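Local coordinates for protein-tyrosine-phosphatase (Shewanella sp., PDB 2Z72) that removes phosphate from phosphotyrosine and is known as a cold-active enzyme, its two zinc ions held in a calcineurin-like phosphoesterase domain, at residues 10-15 / 179-184; 256-261 / 284-289; 85-90 / 126-131; 200-205 / 278-283. One frame throughout, in Å; residues are numbered along the deposited sequence. Where two conformers were deposited one is given.

Interaction 1 (10-15 / 179-184); sequences GPYVIT and KLYSAD. Unlike the reference sequence in segment 179-184: Ser182 (reference Gly).
Tyr12 leans its ring on Leu180 and Tyr181, and most of the contact follows that one side chain outward. Its CB points toward the 179-184 loop, with CG anti to the carbonyl carbon (chi1 -63°). From there the ring descends onto the side chain of Leu180. CD2 meets Leu180 CB at 3.7 Å. Further out, CE2 meets Leu180 CD1, also at 3.7 Å, and that methyl makes an off-centre CH-pi contact 4.2 Å from the ring centroid. CE2 is shared with the second tyrosine: Tyr181 OH comes within 3.3 Å of it, and the Tyr12 ring turns its edge to the face of the Tyr181 ring in an offset edge-to-face pair, planes 63° apart. At the tip, Tyr12 OH bonds to Asp9 and Tyr181 OH to Asn123, so each phenol has a polar mate of its own. Three residues further along, the bond is between backbones: Thr15 N donates to Asp184 O (3.0 Å), while Ile14 CA brushes the same oxygen at 3.6 Å in a CA-H...O contact. Strand 8-14 is an outermost strand of a three-stranded antiparallel sheet and pairs with strand 22-27. Helix 166-172 backs Tyr12 and Leu180 through Ala169, and the start of helix 186-192 lies close by, with Glu186 bonded to the backbone of Val13 and, together with Ser21 OG, to Thr15 OG1.

Interaction 2 (256-261 / 284-289); sequences WYRGYF and VGHTSQ. With ZN (zinc ion), chain C.
Arg258 lays its guanidinium flat on the imidazole of His286, a zinc ligand, with centres 3.5 Å apart and planes at 14°. CZ stands over the ring near its rim. The arginine chain runs extended from CG to NE, crossing the histidine at about a right angle, and NH2 passes on to two acceptors. Arg258 NH2 donates to Thr287 OG1 at 3.0 Å and to His286 O at 2.6 Å, reaching that carbonyl from above its plane. The His286 ring is held at both nitrogens: ND1 binds zinc at 2.1 Å, and NE2 donates to water 1 at 2.9 Å and weakly to Trp256 O. Its edge also faces the six-membered ring of Trp256. Beyond the arginine, Thr287 CB sits over the Phe261 ring, 3.8 Å from the centroid, while Val284 CG2 meets the rim of that ring tip to tip. Asp114, Asn149 and His207 complete this zinc's protein ligands. Water 2, bound to the metal at 2.0 Å, donates to the same His286 O that Arg258 grips. Arg258 is thus a second-shell group, consistent with steadying the ligand's ring and main chain, and its charge would probably raise the positive potential around the metal.

Interaction 3 (85-90 / 126-131); sequences VLLTLL and LWFMYQ
Leu86, Leu87 and Leu90 meet Phe128 where the helices of two successive beta-alpha-beta crossovers lie side by side: helix 83-92 links parallel strands 72-76 and 108-111, and helix 122-138 links 108-111 to 142-145. Over 85-90 and 126-131 the axes approach to 11.9 Å and lie 37° from parallel, a spacing bridged by long side chains alone, with no hydrogen bond across. Phe128, its CG anti to the backbone N (chi1 170°), reaches over to the leucines and carries most of the contact. Leu90 CD1 comes to the ring edge near its plane, 3.7 Å from Phe128 CE2. Leu87 CD1 lies 3.9 Å from Phe128 CE1, and Leu86 CD2 the same distance from Phe128 CD2, both approaching obliquely. Leu86 CD2 also touches Met129 SD at 4.3 Å. An alanine in place of Phe128 would probably open a gap between the helices and leave Leu87 and Leu90 without their partner across it. Toward the sheet, Leu86 rests on Met111, Leu90 on Met109 and Met129 on both, so strand 108-111 floors the cluster. Neighbouring crossover helices packed on one side of the parallel part of a mixed sheet are characteristic of alpha/beta folds, here that of the calcineurin-like phosphoesterases.

Interaction 4 (200-205 / 278-283); sequences INDVLY and NVNHIV
Val203 to Tyr205 and His281 to Val283 run alongside each other in neighbouring parallel strands, 203-206 and 281-284, at the middle of a six-stranded mixed sheet of the calcineurin-like fold. A long, mostly helical connection ending in helix 267-277 joins them. Backbone hydrogen bonds set the register: Leu204 N donates to His281 O at 3.0 Å, and Leu204 O accepts from Val283 N at 2.8 Å in a nearly straight bond. At the entrance to the pair, Asp202 O takes Asn280 N at 2.8 Å and, weakly, His281 N. Alpha hydrogens fill in between, as in the approach of Ile282 CA to Leu204 O.

Apolar contacts cover both faces. Val203, Tyr205, His281 and Val283 share one face, where the Tyr205 ring and Val283 lie side by side pointing the same way, CD2 3.6 Å from Val283 CB, and Val203 CG1 meets Val283 CG2 at 3.7 Å. Strands 72-76 and 315-319 pack against this face. Leu204 and Ile282 occupy the other, beneath helix 267-277.

The polar side-chain bond lies where the strands begin. Asp202 OD1 offers its anti lone pair to Asn280 ND2 at 2.9 Å, almost straight at 173°, while carboxylate and amide planes stand 85° apart. An alanine instead of Asp202 would probably leave the Asn280 amide without this acceptor and free to turn. The same OD1 also accepts a hydrogen bond from water 3, which lies beside His281 NE2, while His281 ND1 bonds to Asn298 O.

How the interactions relate
Interaction 3 is the central contact and wholly apolar; interaction 4 is also buried but relies on main-chain bonds, with its polar side chains where the strands begin. Interactions 1 and 2 are partly buried, with mixed chemistry; interaction 1 joins an edge strand to a loop, interaction 2 joins two loops and holds the zinc ligand. Two pairs touch. Trp127, on the helix of interaction 3, reaches interaction 1 through Pro11 O, so one helix serves both. Interactions 2 and 4 share strand 281-284: its early part pairs with 203-206, its end leads into the metal-binding loop, and Tyr260 OH packs on Ile282 CD1. Interactions 1 and 4 lie on opposite sides of the chain's centre.

Interaction 1 (10-15 / 179-184)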
# COMPACT_ATOMS: atom_id res chain seq x y z
N GLY A 10 10.48 14.85 -4.39
CA GLY A 10 9.15 15.45 -4.56
C GLY A 10 8.43 14.96 -5.77
O GLY A 10 8.84 13.98 -6.41
N PRO A 11 7.32 15.61 -6.14
CA PRO A 11 6.81 16.79 -5.49
C PRO A 11 5.96 16.47 -4.26
O PRO A 11 5.44 15.36 -4.10
CB PRO A 11 5.91 17.35 -6.59
CG PRO A 11 5.39 16.16 -7.34
CD PRO A 11 6.56 15.20 -7.34
N TYR A 12 5.87 17.47 -3.39
CA TYR A 12 4.93 17.51 -2.28
C TYR A 12 3.85 18.52 -2.70
O TYR A 12 4.13 19.69 -2.86
CB TYR A 12 5.63 17.96 -1.02
CG TYR A 12 6.72 17.01 -0.57
CD1 TYR A 12 8.04 17.13 -1.01
CD2 TYR A 12 6.44 15.93 0.27
CE1 TYR A 12 9.03 16.25 -0.58
CE2 TYR A 12 7.41 15.08 0.66
CZ TYR A 12 8.70 15.21 0.23
OH TYR A 12 9.63 14.29 0.68
N VAL A 13 2.61 18.03 -2.92
CA VAL A 13 1.56 18.84 -3.49
C VAL A 13 0.52 19.18 -2.44
O VAL A 13 0.04 18.32 -1.72
CB VAL A 13 0.90 18.11 -4.70
CG1 VAL A 13 -0.30 18.88 -5.19
CG2 VAL A 13 1.89 17.87 -5.82
N ILE A 14 0.23 20.48 -2.35
CA ILE A 14 -0.84 21.00 -1.48
C ILE A 14 -2.07 21.18 -2.33
O ILE A 14 -1.97 21.80 -3.40
CB ILE A 14 -0.38 22.41 -0.97
CG1 ILE A 14 0.95 22.31 -0.26
CG2 ILE A 14 -1.50 23.08 -0.24
CD1 ILE A 14 1.05 21.31 0.82
N THR A 15 -3.21 20.67 -1.92
CA THR A 15 -4.46 20.78 -2.64
C THR A 15 -5.54 21.37 -1.77
O THR A 15 -6.03 20.70 -0.88
CB THR A 15 -4.90 19.41 -3.19
OG1 THR A 15 -3.93 19.02 -4.17
CG2 THR A 15 -6.24 19.52 -3.90
N LYS A 179 3.57 16.17 8.33
CA LYS A 179 2.84 17.30 7.72
C LYS A 179 3.14 17.44 6.25
O LYS A 179 2.52 18.24 5.53
CB LYS A 179 3.09 18.55 8.53
CG LYS A 179 2.50 18.50 9.89
CD LYS A 179 0.98 18.47 9.85
CE LYS A 179 0.46 18.66 11.29
NZ LYS A 179 -0.94 18.16 11.37
N LEU A 180 4.09 16.70 5.70
CA LEU A 180 4.25 16.60 4.26
C LEU A 180 3.24 15.67 3.64
O LEU A 180 3.15 15.62 2.42
CB LEU A 180 5.69 16.17 3.93
CG LEU A 180 6.80 17.13 4.34
CD1 LEU A 180 8.17 16.55 4.00
CD2 LEU A 180 6.63 18.47 3.63
N TYR A 181 2.48 14.99 4.46
CA TYR A 181 1.45 14.01 4.02
C TYR A 181 0.15 14.21 4.78
O TYR A 181 -0.64 13.28 4.94
CB TYR A 181 1.95 12.55 4.20
CG TYR A 181 3.21 12.34 3.36
CD1 TYR A 181 3.10 12.15 1.98
CD2 TYR A 181 4.48 12.40 3.87
CE1 TYR A 181 4.23 12.00 1.18
CE2 TYR A 181 5.60 12.26 3.12
CZ TYR A 181 5.48 12.05 1.76
OH TYR A 181 6.61 11.88 1.00
N SER A 182 -0.08 15.43 5.25
CA SER A 182 -1.29 15.76 6.01
C SER A 182 -2.51 15.88 5.12
O SER A 182 -2.45 15.76 3.88
CB SER A 182 -1.00 17.04 6.80
OG SER A 182 -0.84 18.09 5.86
N ALA A 183 -3.65 16.16 5.75
CA ALA A 183 -4.90 16.28 5.00
C ALA A 183 -4.97 17.44 4.05
O ALA A 183 -5.89 17.53 3.22
CB ALA A 183 -6.05 16.36 5.98
N ASP A 184 -4.04 18.38 4.11
CA ASP A 184 -3.95 19.49 3.20
C ASP A 184 -3.21 19.13 1.91
O ASP A 184 -3.16 19.94 0.99
CB ASP A 184 -3.20 20.70 3.82
CG ASP A 184 -1.84 20.34 4.33
OD1 ASP A 184 -0.85 21.03 4.03
OD2 ASP A 184 -1.69 19.34 5.09

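Interaction 2 (256-261 / 284-289)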
# COMPACT_ATOMS: atom_id res chain seq x y z
N TRP A 256 -0.54 -4.67 12.36
CA TRP A 256 0.69 -5.08 13.06
C TRP A 256 0.76 -6.55 13.36
O TRP A 256 1.85 -7.06 13.64
CB TRP A 256 0.84 -4.31 14.37
CG TRP A 256 1.23 -2.90 14.26
CD1 TRP A 256 0.42 -1.80 14.09
CD2 TRP A 256 2.55 -2.38 14.30
NE1 TRP A 256 1.13 -0.65 14.05
CE2 TRP A 256 2.47 -0.97 14.18
CE3 TRP A 256 3.82 -2.92 14.47
CZ2 TRP A 256 3.58 -0.13 14.19
CZ3 TRP A 256 4.91 -2.11 14.47
CH2 TRP A 256 4.81 -0.72 14.33
N TYR A 257 -0.36 -7.28 13.38
CA TYR A 257 -0.37 -8.64 13.86
C TYR A 257 0.53 -9.54 13.05
O TYR A 257 0.45 -9.55 11.83
CB TYR A 257 -1.79 -9.17 13.75
CG TYR A 257 -2.02 -10.57 14.29
CD1 TYR A 257 -1.72 -10.89 15.63
CD2 TYR A 257 -2.57 -11.55 13.46
CE1 TYR A 257 -1.97 -12.18 16.10
CE2 TYR A 257 -2.80 -12.82 13.97
CZ TYR A 257 -2.49 -13.13 15.27
OH TYR A 257 -2.76 -14.40 15.72
N ARG A 258 1.37 -10.29 13.76
CA ARG A 258 2.28 -11.22 13.13
C ARG A 258 2.04 -12.67 13.51
O ARG A 258 2.88 -13.53 13.29
CB ARG A 258 3.77 -10.92 13.42
CG ARG A 258 4.15 -9.59 12.83
CD ARG A 258 5.65 -9.49 12.83
NE ARG A 258 6.12 -8.16 12.65
CZ ARG A 258 6.56 -7.45 11.70
NH1 ARG A 258 7.02 -6.18 11.64
NH2 ARG A 258 6.58 -8.04 10.50
N GLY A 259 0.87 -12.94 14.09
CA GLY A 259 0.57 -14.26 14.62
C GLY A 259 0.64 -15.33 13.56
O GLY A 259 0.95 -16.51 13.88
N TYR A 260 0.31 -15.06 12.28
CA TYR A 260 0.32 -16.12 11.26
C TYR A 260 1.74 -16.68 11.05
O TYR A 260 1.89 -17.78 10.54
CB TYR A 260 -0.24 -15.66 9.92
CG TYR A 260 -1.65 -15.16 9.97
CD1 TYR A 260 -2.53 -15.53 11.00
CD2 TYR A 260 -2.15 -14.34 8.99
CE1 TYR A 260 -3.84 -15.05 11.02
CE2 TYR A 260 -3.45 -13.88 9.01
CZ TYR A 260 -4.30 -14.22 10.02
OH TYR A 260 -5.58 -13.72 10.01
N PHE A 261 2.75 -15.92 11.47
CA PHE A 261 4.15 -16.28 11.33
C PHE A 261 4.79 -16.80 12.58
O PHE A 261 5.99 -17.08 12.62
CB PHE A 261 4.92 -15.05 10.79
CG PHE A 261 4.39 -14.61 9.46
CD1 PHE A 261 3.42 -13.60 9.39
CD2 PHE A 261 4.82 -15.20 8.31
CE1 PHE A 261 2.91 -13.27 8.16
CE2 PHE A 261 4.33 -14.83 7.10
CZ PHE A 261 3.35 -13.85 7.01
N VAL A 284 -1.33 -11.52 3.26
CA VAL A 284 -0.78 -10.52 4.16
C VAL A 284 0.65 -10.13 3.75
O VAL A 284 1.37 -10.93 3.11
CB VAL A 284 -0.73 -11.01 5.61
CG1 VAL A 284 -2.12 -11.36 6.07
CG2 VAL A 284 0.19 -12.23 5.78
N GLY A 285 1.01 -8.94 4.14
CA GLY A 285 2.39 -8.45 4.01
C GLY A 285 3.06 -8.44 5.36
O GLY A 285 2.94 -9.43 6.13
N HIS A 286 3.76 -7.34 5.68
CA HIS A 286 4.28 -6.91 6.95
C HIS A 286 5.45 -7.69 7.50
O HIS A 286 6.37 -7.08 8.04
CB HIS A 286 3.15 -6.84 8.01
CG HIS A 286 3.50 -6.28 9.34
ND1 HIS A 286 3.98 -5.04 9.61
CD2 HIS A 286 3.34 -6.86 10.57
CE1 HIS A 286 4.13 -4.94 10.91
NE2 HIS A 286 3.74 -6.02 11.56
N THR A 287 5.39 -9.00 7.47
CA THR A 287 6.39 -9.91 7.96
C THR A 287 7.18 -10.47 6.77
O THR A 287 6.67 -11.28 6.01
CB THR A 287 5.76 -11.02 8.82
OG1 THR A 287 4.93 -10.44 9.83
CG2 THR A 287 6.88 -11.83 9.51
N SER A 288 8.43 -9.96 6.63
CA SER A 288 9.14 -10.13 5.38
C SER A 288 9.63 -11.57 5.19
O SER A 288 10.23 -12.15 6.08
CB SER A 288 10.33 -9.19 5.30
OG SER A 288 9.91 -7.85 5.60
N GLN A 289 9.41 -12.06 4.00
CA GLN A 289 9.85 -13.38 3.54
C GLN A 289 10.83 -13.30 2.38
O GLN A 289 10.98 -12.25 1.74
CB GLN A 289 8.62 -14.19 3.07
CG GLN A 289 7.53 -14.27 4.10
CD GLN A 289 7.97 -14.81 5.43
OE1 GLN A 289 7.67 -14.24 6.52
NE2 GLN A 289 8.67 -15.89 5.36
ZN ZN C . 4.41 -3.54 8.16
O HOH W 1 4.84 -6.63 14.13
O HOH W 2 6.27 -4.04 7.80

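Interaction 3 (85-90 / 126-131)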
# COMPACT_ATOMS: atom_id res chain seq x y z
N VAL A 85 12.89 -1.42 -7.75
CA VAL A 85 12.53 -2.84 -7.63
C VAL A 85 11.06 -3.05 -7.99
O VAL A 85 10.74 -3.99 -8.75
CB VAL A 85 12.80 -3.35 -6.21
CG1 VAL A 85 12.33 -4.78 -6.01
CG2 VAL A 85 14.30 -3.26 -5.89
N LEU A 86 10.18 -2.21 -7.49
CA LEU A 86 8.78 -2.31 -7.87
C LEU A 86 8.56 -2.25 -9.35
O LEU A 86 7.82 -3.04 -9.96
CB LEU A 86 8.01 -1.20 -7.16
CG LEU A 86 6.54 -1.05 -7.53
CD1 LEU A 86 5.75 -2.30 -7.14
CD2 LEU A 86 5.94 0.21 -6.89
N LEU A 87 9.18 -1.25 -10.02
CA LEU A 87 8.98 -1.06 -11.42
C LEU A 87 9.48 -2.27 -12.19
O LEU A 87 8.83 -2.77 -13.12
CB LEU A 87 9.67 0.20 -11.91
CG LEU A 87 9.27 0.71 -13.28
CD1 LEU A 87 7.89 1.37 -13.28
CD2 LEU A 87 10.29 1.76 -13.70
N THR A 88 10.68 -2.75 -11.84
CA THR A 88 11.22 -3.90 -12.53
C THR A 88 10.30 -5.13 -12.40
O THR A 88 10.03 -5.84 -13.36
CB THR A 88 12.62 -4.23 -11.99
OG1 THR A 88 13.46 -3.15 -12.40
CG2 THR A 88 13.17 -5.53 -12.54
N LEU A 89 9.79 -5.35 -11.16
CA LEU A 89 8.93 -6.49 -10.94
C LEU A 89 7.68 -6.38 -11.82
O LEU A 89 7.25 -7.36 -12.46
CB LEU A 89 8.55 -6.55 -9.45
CG LEU A 89 7.43 -7.58 -9.14
CD1 LEU A 89 7.83 -8.99 -9.51
CD2 LEU A 89 7.10 -7.46 -7.64
N LEU A 90 7.06 -5.21 -11.85
CA LEU A 90 5.81 -5.07 -12.61
C LEU A 90 6.05 -5.16 -14.09
O LEU A 90 5.23 -5.64 -14.85
CB LEU A 90 5.11 -3.76 -12.22
CG LEU A 90 4.65 -3.67 -10.77
CD1 LEU A 90 4.02 -2.31 -10.53
CD2 LEU A 90 3.72 -4.81 -10.36
N LEU A 126 4.96 6.60 -4.39
CA LEU A 126 3.64 7.16 -4.17
C LEU A 126 3.03 7.68 -5.44
O LEU A 126 1.87 7.39 -5.79
CB LEU A 126 3.73 8.25 -3.09
CG LEU A 126 3.97 7.78 -1.65
CD1 LEU A 126 4.35 8.95 -0.79
CD2 LEU A 126 2.74 7.11 -1.05
N TRP A 127 3.78 8.50 -6.19
CA TRP A 127 3.20 9.09 -7.40
C TRP A 127 2.98 8.04 -8.48
O TRP A 127 2.06 8.20 -9.28
CB TRP A 127 4.04 10.28 -7.90
CG TRP A 127 3.92 11.48 -7.03
CD1 TRP A 127 4.84 12.05 -6.23
CD2 TRP A 127 2.71 12.25 -6.87
NE1 TRP A 127 4.31 13.13 -5.60
CE2 TRP A 127 3.00 13.29 -5.97
CE3 TRP A 127 1.41 12.20 -7.42
CZ2 TRP A 127 2.06 14.24 -5.59
CZ3 TRP A 127 0.48 13.14 -7.04
CH2 TRP A 127 0.80 14.15 -6.13
N PHE A 128 3.82 7.03 -8.55
CA PHE A 128 3.61 5.94 -9.46
C PHE A 128 2.30 5.24 -9.12
O PHE A 128 1.50 4.95 -10.02
CB PHE A 128 4.79 4.96 -9.42
CG PHE A 128 4.53 3.68 -10.19
CD1 PHE A 128 4.52 3.64 -11.56
CD2 PHE A 128 4.28 2.53 -9.49
CE1 PHE A 128 4.26 2.47 -12.24
CE2 PHE A 128 4.01 1.35 -10.17
CZ PHE A 128 4.03 1.30 -11.56
N MET A 129 2.09 4.94 -7.85
CA MET A 129 0.86 4.23 -7.45
C MET A 129 -0.37 5.09 -7.65
O MET A 129 -1.44 4.53 -7.96
CB MET A 129 1.00 3.71 -6.03
CG MET A 129 2.00 2.59 -5.84
SD MET A 129 1.75 1.17 -6.91
CE MET A 129 0.13 0.66 -6.36
N TYR A 130 -0.26 6.41 -7.48
CA TYR A 130 -1.37 7.32 -7.74
C TYR A 130 -1.75 7.24 -9.22
O TYR A 130 -2.90 7.10 -9.60
CB TYR A 130 -0.92 8.68 -7.29
CG TYR A 130 -1.87 9.85 -7.42
CD1 TYR A 130 -2.12 10.43 -8.65
CD2 TYR A 130 -2.53 10.39 -6.33
CE1 TYR A 130 -2.98 11.50 -8.80
CE2 TYR A 130 -3.37 11.49 -6.44
CZ TYR A 130 -3.57 12.04 -7.69
OH TYR A 130 -4.39 13.15 -7.89
N GLN A 131 -0.75 7.37 -10.10
CA GLN A 131 -1.01 7.27 -11.53
C GLN A 131 -1.59 5.89 -11.86
O GLN A 131 -2.55 5.80 -12.65
CB GLN A 131 0.29 7.54 -12.31
CG GLN A 131 0.15 7.37 -13.78
CD GLN A 131 1.42 7.89 -14.43
OE1 GLN A 131 2.31 7.09 -14.75
NE2 GLN A 131 1.53 9.19 -14.63

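Interaction 4 (200-205 / 278-283)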
# COMPACT_ATOMS: atom_id res chain seq x y z
N ILE A 200 -11.82 -9.80 -1.69
CA ILE A 200 -12.08 -9.96 -3.10
C ILE A 200 -12.31 -11.45 -3.34
O ILE A 200 -11.46 -12.28 -3.05
CB ILE A 200 -10.94 -9.45 -4.01
CG1 ILE A 200 -10.60 -8.00 -3.73
CG2 ILE A 200 -11.27 -9.70 -5.47
CD1 ILE A 200 -9.43 -7.47 -4.55
N ASN A 201 -13.48 -11.79 -3.85
CA ASN A 201 -13.83 -13.21 -4.09
C ASN A 201 -13.71 -13.92 -2.74
O ASN A 201 -14.30 -13.45 -1.76
CB ASN A 201 -12.99 -13.83 -5.21
CG ASN A 201 -13.02 -13.02 -6.49
OD1 ASN A 201 -14.01 -12.35 -6.81
ND2 ASN A 201 -11.92 -13.17 -7.25
N ASP A 202 -13.00 -15.03 -2.69
CA ASP A 202 -12.85 -15.85 -1.51
C ASP A 202 -11.52 -15.59 -0.81
O ASP A 202 -10.99 -16.47 -0.15
CB ASP A 202 -13.00 -17.31 -1.93
CG ASP A 202 -11.94 -17.77 -2.90
OD1 ASP A 202 -11.66 -19.00 -2.95
OD2 ASP A 202 -11.37 -16.95 -3.64
N VAL A 203 -11.01 -14.34 -0.89
CA VAL A 203 -9.71 -14.01 -0.31
C VAL A 203 -9.82 -12.71 0.48
O VAL A 203 -10.42 -11.73 0.02
CB VAL A 203 -8.64 -13.86 -1.41
CG1 VAL A 203 -7.28 -13.59 -0.81
CG2 VAL A 203 -8.61 -15.09 -2.31
N LEU A 204 -9.24 -12.71 1.67
CA LEU A 204 -9.14 -11.51 2.53
C LEU A 204 -7.73 -10.96 2.46
O LEU A 204 -6.78 -11.75 2.51
CB LEU A 204 -9.51 -11.88 3.96
CG LEU A 204 -9.97 -10.73 4.90
CD1 LEU A 204 -11.33 -10.22 4.49
CD2 LEU A 204 -10.01 -11.25 6.33
N TYR A 205 -7.59 -9.65 2.40
CA TYR A 205 -6.30 -8.96 2.23
C TYR A 205 -6.17 -7.90 3.31
O TYR A 205 -7.05 -7.05 3.49
CB TYR A 205 -6.26 -8.25 0.90
CG TYR A 205 -6.37 -9.11 -0.32
CD1 TYR A 205 -7.60 -9.53 -0.79
CD2 TYR A 205 -5.23 -9.52 -1.01
CE1 TYR A 205 -7.73 -10.33 -1.91
CE2 TYR A 205 -5.36 -10.33 -2.12
CZ TYR A 205 -6.61 -10.74 -2.60
OH TYR A 205 -6.67 -11.56 -3.69
N ASN A 278 -15.72 -16.26 5.77
CA ASN A 278 -16.12 -17.03 4.62
C ASN A 278 -15.18 -16.85 3.44
O ASN A 278 -15.57 -16.56 2.31
CB ASN A 278 -17.55 -16.67 4.18
CG ASN A 278 -18.21 -17.58 3.20
OD1 ASN A 278 -19.02 -17.09 2.36
ND2 ASN A 278 -17.96 -18.88 3.23
N VAL A 279 -13.89 -17.04 3.76
CA VAL A 279 -12.82 -17.02 2.77
C VAL A 279 -12.07 -18.32 2.80
O VAL A 279 -12.05 -19.04 3.78
CB VAL A 279 -11.90 -15.79 2.95
CG1 VAL A 279 -12.71 -14.52 2.70
CG2 VAL A 279 -11.25 -15.80 4.31
N ASN A 280 -11.32 -18.55 1.71
CA ASN A 280 -10.44 -19.67 1.64
C ASN A 280 -8.97 -19.33 1.83
O ASN A 280 -8.13 -20.23 2.00
CB ASN A 280 -10.61 -20.35 0.27
CG ASN A 280 -11.95 -21.02 0.16
OD1 ASN A 280 -12.35 -21.71 1.10
ND2 ASN A 280 -12.63 -20.82 -0.94
N HIS A 281 -8.58 -18.06 1.79
CA HIS A 281 -7.23 -17.64 1.89
C HIS A 281 -7.20 -16.24 2.51
O HIS A 281 -8.12 -15.46 2.29
CB HIS A 281 -6.47 -17.54 0.57
CG HIS A 281 -6.61 -18.73 -0.30
ND1 HIS A 281 -5.87 -19.87 -0.22
CD2 HIS A 281 -7.55 -18.99 -1.27
CE1 HIS A 281 -6.30 -20.74 -1.11
NE2 HIS A 281 -7.34 -20.24 -1.78
N ILE A 282 -6.08 -15.96 3.17
CA ILE A 282 -5.76 -14.63 3.67
C ILE A 282 -4.38 -14.25 3.15
O ILE A 282 -3.45 -15.07 3.26
CB ILE A 282 -5.82 -14.53 5.21
CG1 ILE A 282 -7.20 -14.96 5.71
CG2 ILE A 282 -5.52 -13.12 5.71
CD1 ILE A 282 -7.29 -15.12 7.23
N VAL A 283 -4.28 -13.09 2.54
CA VAL A 283 -3.06 -12.58 1.94
C VAL A 283 -2.57 -11.42 2.79
O VAL A 283 -3.34 -10.45 3.01
CB VAL A 283 -3.36 -12.15 0.52
CG1 VAL A 283 -2.14 -11.39 -0.10
CG2 VAL A 283 -3.66 -13.33 -0.35
O HOH W 3 -8.93 -20.56 -3.67